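Local coordinates for prevent host death protein (Enterobacteria phage P1, PDB 3HS2) that neutralises the Doc toxin of phage P1, blocking its phosphorylation of host EF-Tu, and represses transcription as a sequence-specific DNA-binding homodimer, at the interface of chains A and B. Sequence-based numbering; all coordinates share one arbitrary frame. Chains: chain A/B, Prevent host death protein.

Contact 1: the interface of chains A and B. Residues chain A 1, 25, 47; chain B 44-45, 48.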
ATOM      1  N   MET A   1      -3.437  -2.310  -6.736  1.00 68.20           N
ATOM      2  CA  MET A   1      -2.208  -2.960  -6.296  1.00 62.81           C
ATOM      3  C   MET A   1      -2.296  -4.468  -6.504  1.00 56.18           C
ATOM      4  O   MET A   1      -3.371  -5.056  -6.392  1.00 71.68           O
ATOM      5  CB  MET A   1      -1.938  -2.640  -4.822  1.00 64.85           C
ATOM      6  CG  MET A   1      -0.642  -3.218  -4.271  1.00 61.91           C
ATOM      7  SD  MET A   1      -0.206  -2.559  -2.647  1.00 70.10           S
ATOM      8  CE  MET A   1      -1.746  -2.789  -1.763  1.00 48.08           C
ATOM      9  N   GLU A  25       4.177  -2.641  -6.229  1.00 44.11           N
ATOM     10  CA  GLU A  25       3.737  -2.756  -4.846  1.00 47.48           C
ATOM     11  C   GLU A  25       2.904  -4.022  -4.712  1.00 46.55           C
ATOM     12  O   GLU A  25       1.945  -4.223  -5.454  1.00 49.93           O
ATOM     13  CB  GLU A  25       2.926  -1.529  -4.435  1.00 50.01           C
ATOM     14  CG  GLU A  25       3.718  -0.231  -4.478  1.00 50.84           C
ATOM     15  CD  GLU A  25       2.839   0.992  -4.311  1.00 67.15           C
ATOM     16  OE1 GLU A  25       1.606   0.869  -4.480  1.00 54.99           O
ATOM     17  OE2 GLU A  25       3.383   2.078  -4.013  1.00 56.87           O
ATOM     18  N   TYR A  47       8.510   7.813   0.792  1.00 35.79           N
ATOM     19  CA  TYR A  47       7.130   8.102   1.159  1.00 34.89           C
ATOM     20  C   TYR A  47       7.032   8.656   2.576  1.00 36.59           C
ATOM     21  O   TYR A  47       6.353   9.652   2.817  1.00 40.17           O
ATOM     22  CB  TYR A  47       6.247   6.858   1.033  1.00 37.09           C
ATOM     23  CG  TYR A  47       5.938   6.440  -0.388  1.00 39.47           C
ATOM     24  CD1 TYR A  47       6.228   7.271  -1.462  1.00 34.54           C
ATOM     25  CD2 TYR A  47       5.330   5.223  -0.652  1.00 45.43           C
ATOM     26  CE1 TYR A  47       5.939   6.888  -2.761  1.00 40.47           C
ATOM     27  CE2 TYR A  47       5.034   4.835  -1.944  1.00 42.32           C
ATOM     28  CZ  TYR A  47       5.339   5.670  -2.996  1.00 45.53           C
ATOM     29  OH  TYR A  47       5.043   5.281  -4.284  1.00 51.69           O
TER
ATOM     30  N   PHE B  44       1.289   1.405   5.421  1.00 41.54           N
ATOM     31  CA  PHE B  44       1.765   1.783   4.093  1.00 33.99           C
ATOM     32  C   PHE B  44       0.842   2.787   3.413  1.00 35.82           C
ATOM     33  O   PHE B  44       1.300   3.775   2.838  1.00 31.61           O
ATOM     34  CB  PHE B  44       1.930   0.555   3.199  1.00 29.16           C
ATOM     35  CG  PHE B  44       2.457   0.875   1.829  1.00 31.37           C
ATOM     36  CD1 PHE B  44       3.757   1.321   1.667  1.00 27.19           C
ATOM     37  CD2 PHE B  44       1.656   0.736   0.709  1.00 37.64           C
ATOM     38  CE1 PHE B  44       4.250   1.621   0.414  1.00 35.25           C
ATOM     39  CE2 PHE B  44       2.145   1.033  -0.548  1.00 40.28           C
ATOM     40  CZ  PHE B  44       3.444   1.477  -0.693  1.00 35.06           C
ATOM     41  N   GLU B  45      -0.458   2.523   3.469  1.00 38.69           N
ATOM     42  CA  GLU B  45      -1.432   3.384   2.815  1.00 39.20           C
ATOM     43  C   GLU B  45      -1.426   4.774   3.448  1.00 33.93           C
ATOM     44  O   GLU B  45      -1.458   5.781   2.745  1.00 36.18           O
ATOM     45  CB  GLU B  45      -2.827   2.756   2.855  1.00 42.40           C
ATOM     46  CG  GLU B  45      -2.941   1.433   2.098  1.00 42.28           C
ATOM     47  CD  GLU B  45      -2.776   1.588   0.592  1.00 55.23           C
ATOM     48  OE1 GLU B  45      -2.580   2.727   0.121  1.00 55.17           O
ATOM     49  OE2 GLU B  45      -2.844   0.564  -0.122  1.00 59.27           O
ATOM     50  N   LYS B  48       1.763   6.613   2.261  1.00 34.04           N
ATOM     51  CA  LYS B  48       1.633   6.919   0.844  1.00 41.78           C
ATOM     52  C   LYS B  48       0.678   8.091   0.623  1.00 42.63           C
ATOM     53  O   LYS B  48       0.940   8.975  -0.191  1.00 34.72           O
ATOM     54  CB  LYS B  48       1.148   5.690   0.079  1.00 30.37           C
ATOM     55  CG  LYS B  48       1.186   5.841  -1.427  1.00 39.40           C
ATOM     56  CD  LYS B  48       0.561   4.639  -2.107  1.00 48.02           C
ATOM     57  CE  LYS B  48       0.762   4.699  -3.609  1.00 51.56           C
ATOM     58  NZ  LYS B  48      -0.000   3.634  -4.312  1.00 58.03           N
TER

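Contact 2: the interface of chains A and B. Residues chain A 6, 30, 33; chain B 13-14, 17-18, 21.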
ATOM      1  N   PHE A   6      -0.646 -15.859   1.087  1.00 22.16           N
ATOM      2  CA  PHE A   6       0.563 -16.261   1.784  1.00 28.56           C
ATOM      3  C   PHE A   6       1.308 -17.392   1.081  1.00 37.85           C
ATOM      4  O   PHE A   6       2.504 -17.280   0.820  1.00 31.65           O
ATOM      5  CB  PHE A   6       0.240 -16.670   3.216  1.00 29.11           C
ATOM      6  CG  PHE A   6       1.430 -17.153   3.980  1.00 35.30           C
ATOM      7  CD1 PHE A   6       2.336 -16.253   4.506  1.00 33.07           C
ATOM      8  CD2 PHE A   6       1.648 -18.505   4.168  1.00 28.91           C
ATOM      9  CE1 PHE A   6       3.434 -16.689   5.210  1.00 30.14           C
ATOM     10  CE2 PHE A   6       2.747 -18.946   4.874  1.00 38.70           C
ATOM     11  CZ  PHE A   6       3.640 -18.037   5.395  1.00 26.73           C
ATOM     12  N   ARG A  30      -3.493 -12.838   4.202  1.00 40.58           N
ATOM     13  CA  ARG A  30      -3.469 -14.037   5.025  1.00 36.66           C
ATOM     14  C   ARG A  30      -4.853 -14.304   5.597  1.00 33.97           C
ATOM     15  O   ARG A  30      -5.570 -13.372   5.958  1.00 33.11           O
ATOM     16  CB  ARG A  30      -2.454 -13.893   6.157  1.00 38.36           C
ATOM     17  CG  ARG A  30      -1.018 -14.097   5.725  1.00 45.18           C
ATOM     18  CD  ARG A  30      -0.136 -14.445   6.911  1.00 45.77           C
ATOM     19  NE  ARG A  30      -0.022 -13.341   7.856  1.00 42.36           N
ATOM     20  CZ  ARG A  30       0.511 -13.449   9.069  1.00 40.98           C
ATOM     21  NH1 ARG A  30       0.977 -14.618   9.493  1.00 38.42           N
ATOM     22  NH2 ARG A  30       0.576 -12.391   9.861  1.00 38.02           N
ATOM     23  N   ARG A  33      -6.109 -12.769   9.034  1.00 45.67           N
ATOM     24  CA  ARG A  33      -5.049 -11.850   9.441  1.00 42.44           C
ATOM     25  C   ARG A  33      -5.089 -10.555   8.637  1.00 36.93           C
ATOM     26  O   ARG A  33      -5.736 -10.486   7.595  1.00 41.60           O
ATOM     27  CB  ARG A  33      -3.678 -12.508   9.267  1.00 39.93           C
ATOM     28  CG  ARG A  33      -3.407 -13.661  10.214  1.00 39.15           C
ATOM     29  CD  ARG A  33      -3.493 -13.206  11.661  1.00 45.75           C
ATOM     30  NE  ARG A  33      -2.624 -13.988  12.532  1.00 51.03           N
ATOM     31  CZ  ARG A  33      -1.433 -13.582  12.957  1.00 42.00           C
ATOM     32  NH1 ARG A  33      -0.967 -12.394  12.596  1.00 51.43           N
ATOM     33  NH2 ARG A  33      -0.708 -14.360  13.747  1.00 52.39           N
TER
ATOM     34  N   LEU B  13       8.817 -16.817   6.847  1.00 28.03           N
ATOM     35  CA  LEU B  13       7.872 -15.809   6.374  1.00 25.41           C
ATOM     36  C   LEU B  13       6.695 -15.582   7.321  1.00 34.18           C
ATOM     37  O   LEU B  13       6.276 -14.446   7.539  1.00 29.48           O
ATOM     38  CB  LEU B  13       7.375 -16.136   4.963  1.00 27.46           C
ATOM     39  CG  LEU B  13       6.655 -14.990   4.246  1.00 28.71           C
ATOM     40  CD1 LEU B  13       7.513 -13.734   4.242  1.00 32.74           C
ATOM     41  CD2 LEU B  13       6.259 -15.373   2.829  1.00 29.67           C
ATOM     42  N   SER B  14       6.169 -16.659   7.894  1.00 37.03           N
ATOM     43  CA  SER B  14       5.013 -16.548   8.776  1.00 36.16           C
ATOM     44  C   SER B  14       5.284 -15.652   9.989  1.00 35.04           C
ATOM     45  O   SER B  14       4.534 -14.712  10.252  1.00 42.09           O
ATOM     46  CB  SER B  14       4.545 -17.933   9.224  1.00 41.00           C
ATOM     47  OG  SER B  14       3.250 -17.863   9.782  1.00 39.02           O
ATOM     48  N   LEU B  17       5.714 -11.974   9.137  1.00 28.00           N
ATOM     49  CA  LEU B  17       4.438 -11.301   8.936  1.00 28.20           C
ATOM     50  C   LEU B  17       3.749 -11.016  10.272  1.00 35.17           C
ATOM     51  O   LEU B  17       3.084  -9.992  10.432  1.00 33.57           O
ATOM     52  CB  LEU B  17       3.528 -12.136   8.029  1.00 26.80           C
ATOM     53  CG  LEU B  17       3.941 -12.244   6.559  1.00 36.67           C
ATOM     54  CD1 LEU B  17       2.941 -13.056   5.765  1.00 31.97           C
ATOM     55  CD2 LEU B  17       4.073 -10.867   5.967  1.00 38.89           C
ATOM     56  N   ASN B  18       3.912 -11.923  11.226  1.00 32.46           N
ATOM     57  CA  ASN B  18       3.404 -11.704  12.573  1.00 36.59           C
ATOM     58  C   ASN B  18       4.078 -10.497  13.220  1.00 30.90           C
ATOM     59  O   ASN B  18       3.426  -9.697  13.886  1.00 29.65           O
ATOM     60  CB  ASN B  18       3.594 -12.953  13.431  1.00 27.07           C
ATOM     61  CG  ASN B  18       2.684 -14.099  13.005  1.00 29.94           C
ATOM     62  OD1 ASN B  18       1.720 -13.904  12.265  1.00 37.27           O
ATOM     63  ND2 ASN B  18       2.992 -15.299  13.475  1.00 32.50           N
ATOM     64  N   GLU B  21       2.652  -7.330  11.459  1.00 32.66           N
ATOM     65  CA  GLU B  21       1.318  -7.030  11.962  1.00 36.00           C
ATOM     66  C   GLU B  21       1.372  -6.443  13.367  1.00 34.41           C
ATOM     67  O   GLU B  21       0.520  -5.643  13.748  1.00 38.91           O
ATOM     68  CB  GLU B  21       0.431  -8.279  11.958  1.00 47.23           C
ATOM     69  CG  GLU B  21      -0.918  -8.055  12.628  1.00 51.26           C
ATOM     70  CD  GLU B  21      -1.760  -9.314  12.730  1.00 63.34           C
ATOM     71  OE1 GLU B  21      -1.970  -9.799  13.864  1.00 59.11           O
ATOM     72  OE2 GLU B  21      -2.219  -9.814  11.682  1.00 50.37           O
TER

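Contact 3: the interface of chains A and B. Residues chain A 39-41, 44; chain B 36-37, 39, 44.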
ATOM      1  N   VAL A  39       7.317  -3.535  -0.502  1.00 28.42           N
ATOM      2  CA  VAL A  39       7.655  -2.462  -1.426  1.00 30.69           C
ATOM      3  C   VAL A  39       9.143  -2.156  -1.317  1.00 33.60           C
ATOM      4  O   VAL A  39       9.768  -2.446  -0.295  1.00 31.78           O
ATOM      5  CB  VAL A  39       6.820  -1.195  -1.114  1.00 33.24           C
ATOM      6  CG1 VAL A  39       7.045  -0.747   0.319  1.00 33.19           C
ATOM      7  CG2 VAL A  39       7.136  -0.073  -2.089  1.00 32.34           C
ATOM      8  N   SER A  40       9.720  -1.585  -2.370  1.00 27.22           N
ATOM      9  CA  SER A  40      11.139  -1.261  -2.347  1.00 37.66           C
ATOM     10  C   SER A  40      11.427  -0.338  -1.171  1.00 33.20           C
ATOM     11  O   SER A  40      10.664   0.591  -0.897  1.00 30.24           O
ATOM     12  CB  SER A  40      11.580  -0.597  -3.650  1.00 35.03           C
ATOM     13  OG  SER A  40      11.641   0.811  -3.510  1.00 39.15           O
ATOM     14  N   LYS A  41      12.525  -0.607  -0.475  1.00 26.47           N
ATOM     15  CA  LYS A  41      12.897   0.177   0.689  1.00 34.60           C
ATOM     16  C   LYS A  41      13.083   1.648   0.328  1.00 36.89           C
ATOM     17  O   LYS A  41      12.689   2.533   1.087  1.00 35.82           O
ATOM     18  CB  LYS A  41      14.177  -0.376   1.316  1.00 44.66           C
ATOM     19  CG  LYS A  41      14.612   0.362   2.568  1.00 41.64           C
ATOM     20  CD  LYS A  41      16.074   0.100   2.873  1.00 59.92           C
ATOM     21  CE  LYS A  41      16.526   0.856   4.111  1.00 53.06           C
ATOM     22  NZ  LYS A  41      17.973   0.648   4.389  1.00 67.52           N
ATOM     23  N   PHE A  44       9.687   3.287   0.014  1.00 32.56           N
ATOM     24  CA  PHE A  44       9.066   3.421   1.329  1.00 30.35           C
ATOM     25  C   PHE A  44       9.721   4.529   2.149  1.00 34.91           C
ATOM     26  O   PHE A  44       9.035   5.313   2.810  1.00 30.35           O
ATOM     27  CB  PHE A  44       9.113   2.095   2.090  1.00 33.74           C
ATOM     28  CG  PHE A  44       8.342   2.107   3.379  1.00 36.62           C
ATOM     29  CD1 PHE A  44       6.999   2.427   3.389  1.00 40.33           C
ATOM     30  CD2 PHE A  44       8.958   1.786   4.578  1.00 51.39           C
ATOM     31  CE1 PHE A  44       6.287   2.438   4.565  1.00 38.12           C
ATOM     32  CE2 PHE A  44       8.246   1.793   5.758  1.00 45.99           C
ATOM     33  CZ  PHE A  44       6.909   2.121   5.749  1.00 39.52           C
TER
ATOM     34  N   ALA B  36      14.193  -4.654  -0.110  1.00 26.60           N
ATOM     35  CA  ALA B  36      12.760  -4.430  -0.043  1.00 28.73           C
ATOM     36  C   ALA B  36      12.350  -4.234   1.408  1.00 32.74           C
ATOM     37  O   ALA B  36      13.122  -4.514   2.323  1.00 32.44           O
ATOM     38  CB  ALA B  36      12.011  -5.604  -0.655  1.00 30.83           C
ATOM     39  N   VAL B  37      11.135  -3.742   1.619  1.00 28.77           N
ATOM     40  CA  VAL B  37      10.611  -3.608   2.964  1.00 30.46           C
ATOM     41  C   VAL B  37       9.190  -4.158   3.031  1.00 30.20           C
ATOM     42  O   VAL B  37       8.422  -4.042   2.078  1.00 33.34           O
ATOM     43  CB  VAL B  37      10.633  -2.144   3.441  1.00 33.08           C
ATOM     44  CG1 VAL B  37       9.506  -1.364   2.804  1.00 30.04           C
ATOM     45  CG2 VAL B  37      10.524  -2.081   4.952  1.00 36.38           C
ATOM     46  N   VAL B  39       5.684  -4.025   5.377  1.00 30.59           N
ATOM     47  CA  VAL B  39       5.030  -3.208   6.391  1.00 30.63           C
ATOM     48  C   VAL B  39       3.525  -3.436   6.334  1.00 30.58           C
ATOM     49  O   VAL B  39       2.989  -3.819   5.290  1.00 29.37           O
ATOM     50  CB  VAL B  39       5.346  -1.710   6.163  1.00 37.98           C
ATOM     51  CG1 VAL B  39       4.924  -1.285   4.767  1.00 36.55           C
ATOM     52  CG2 VAL B  39       4.675  -0.845   7.211  1.00 43.63           C
ATOM     53  N   PHE B  44       1.289   1.405   5.421  1.00 41.54           N
ATOM     54  CA  PHE B  44       1.765   1.783   4.093  1.00 33.99           C
ATOM     55  C   PHE B  44       0.842   2.787   3.413  1.00 35.82           C
ATOM     56  O   PHE B  44       1.300   3.775   2.838  1.00 31.61           O
ATOM     57  CB  PHE B  44       1.930   0.555   3.199  1.00 29.16           C
ATOM     58  CG  PHE B  44       2.457   0.875   1.829  1.00 31.37           C
ATOM     59  CD1 PHE B  44       3.757   1.321   1.667  1.00 27.19           C
ATOM     60  CD2 PHE B  44       1.656   0.736   0.709  1.00 37.64           C
ATOM     61  CE1 PHE B  44       4.250   1.621   0.414  1.00 35.25           C
ATOM     62  CE2 PHE B  44       2.145   1.033  -0.548  1.00 40.28           C
ATOM     63  CZ  PHE B  44       3.444   1.477  -0.693  1.00 35.06           C
TER

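Contact 1: the interface of chains A and B
A:Glu25 and B:Lys48 form a salt bridge across the homodimer interface of this antitoxin, in a patch that ties helix 41-55 of chain B to the loop before strand 26-29, the N-terminus and helix 41-55 of chain A. The ammonium NZ of B:Lys48 donates a hydrogen bond to carboxylate OE1 of A:Glu25 at 3.2 Å, meeting its syn lone pair, on the side of OE2. Evidence for a straight reach is the lysine chain, extended from chi1 (-171°) to its end, which advances from the opposite direction to the glutamate.

The same carboxylate sits at the rim of B:Phe44, its CD 3.7 Å from ring atom CZ and in the ring plane, with the two planes turned 86° apart. This edge approach should suit the partly positive ring hydrogens. B:Phe44 in turn offers CE1 to the edge of A:Tyr47, 3.9 Å from CD2, and CE2 of the tyrosine lies 4.0 Å from B:Lys48 CG, the two side chains running alongside. Nearby, methyl CE of A:Met1 comes within 3.9 Å of B:Glu45 OE2, a marginal contact.

B:Phe44, B:Glu45, B:Lys48 and A:Tyr47 belong to helix 41-55 of their chains, whereas A:Glu25 lies in the loop just before strand 26-29 and A:Met1 precedes strand 2-5.

Contact 2: the interface of chains A and B
A:Phe6, A:Arg30 and A:Arg33 pack on helix 13-21 of chain B, a homodimer contact of the Phd/YefM antitoxin family. The tight part comprises the phenylalanine-leucine packing and the end of A:Arg30. Ring atom CD1 of A:Phe6 lies 3.5 Å from methyl CD1 of B:Leu17, and the neighbouring CE1 is 3.8 Å from B:Leu13 CG, so that the CD1-CE1 edge meets B:Leu17 near the ring plane while B:Leu13 comes from above it. CG of the phenylalanine is anti to the backbone N (chi1 178°), turning the ring toward the partner helix.

The guanidinium of A:Arg30 is sandwiched: B:Leu17 CB sits 3.4 Å above its plane and over its centre, while A:Arg33 CG of its own chain covers the opposite face. A:Arg30 NH1 and NH2 both donate to amide oxygen OD1 of B:Asn18, at 3.0 and 3.1 Å. The acceptor lies in the guanidinium plane, yet both nitrogens approach from one face of the amide. A:Arg30 NH1 stands 40° out of the carbonyl plane, away from a lone pair. This forked grip, together with the packing on its two faces, should restrict rotation of the guanidinium.

By contrast, the A:Arg33 flank is held more loosely. A:Arg33 NH1 makes a salt bridge to B:Glu21 OE2 at 3.0 Å, but its hydrogen bond is weak, with the guanidinium and carboxylate planes 49° apart. Although A:Arg33 NH2 is 2.9 Å from B:Asn18 OD1, its N-H points away, and the pairing is probably mainly electrostatic.

Contact 3: the interface of chains A and B
The rings of A:Phe44 and B:Phe44 meet edge on in the homodimer core, their side chains running antiparallel past one another, with A:Phe44 CD1 in the plane of the B:Phe44 ring. The two CD1 atoms are 3.8 Å apart, an offset contact rather than a face-to-face stack. On one side of the A:Phe44 plane, offset beyond the rim at the CB-CG end, lies B:Val37, with CG1 3.7 Å from A:Phe44 CG; the two side chains run roughly perpendicular. B:Val39 meets the far end of the ring from that side, its CG1 being 4.0 Å from A:Phe44 CE1. From the same side, A:Val39 CG1 reaches CE1 of B:Phe44 at 3.7 Å. This methyl stands between its own backbone N and carbonyl carbon (chi1 58°), a placement that also brings it 3.6 Å from B:Val37 CG1.

The valines are held in register by an antiparallel pairing of strand 36-40 of chain A with strand 33-40 of chain B, which continues a beta sheet across the dimer. A:Ser40 pairs with B:Ala36, and the A:Val39-B:Val37 bridge supplies backbone bonds in both directions. A:Val39 N donates to B:Val37 O at 2.9 Å. In return, B:Val37 N donates to A:Val39 O at 2.7 Å.

Contact 1 and contact 3 are neighbours, their C-alpha centres about 8 Å apart, and they share B:Phe44, whose ring therefore serves both the beta-strand core and the helical patch. Contact 2 lies farther off, about 18 Å from contact 1 and 15 Å from contact 3, and shares no residue with them, drawing instead on helix 6-11 and the loop after strand 26-29 of one chain and helix 13-21 of the other. Helix 41-55 serves contacts 1 and 3. Because the interface is two-fold symmetric, each contact has a twin with the chains exchanged. Joining at spaced sites probably fixes the relative orientation of the two subunits.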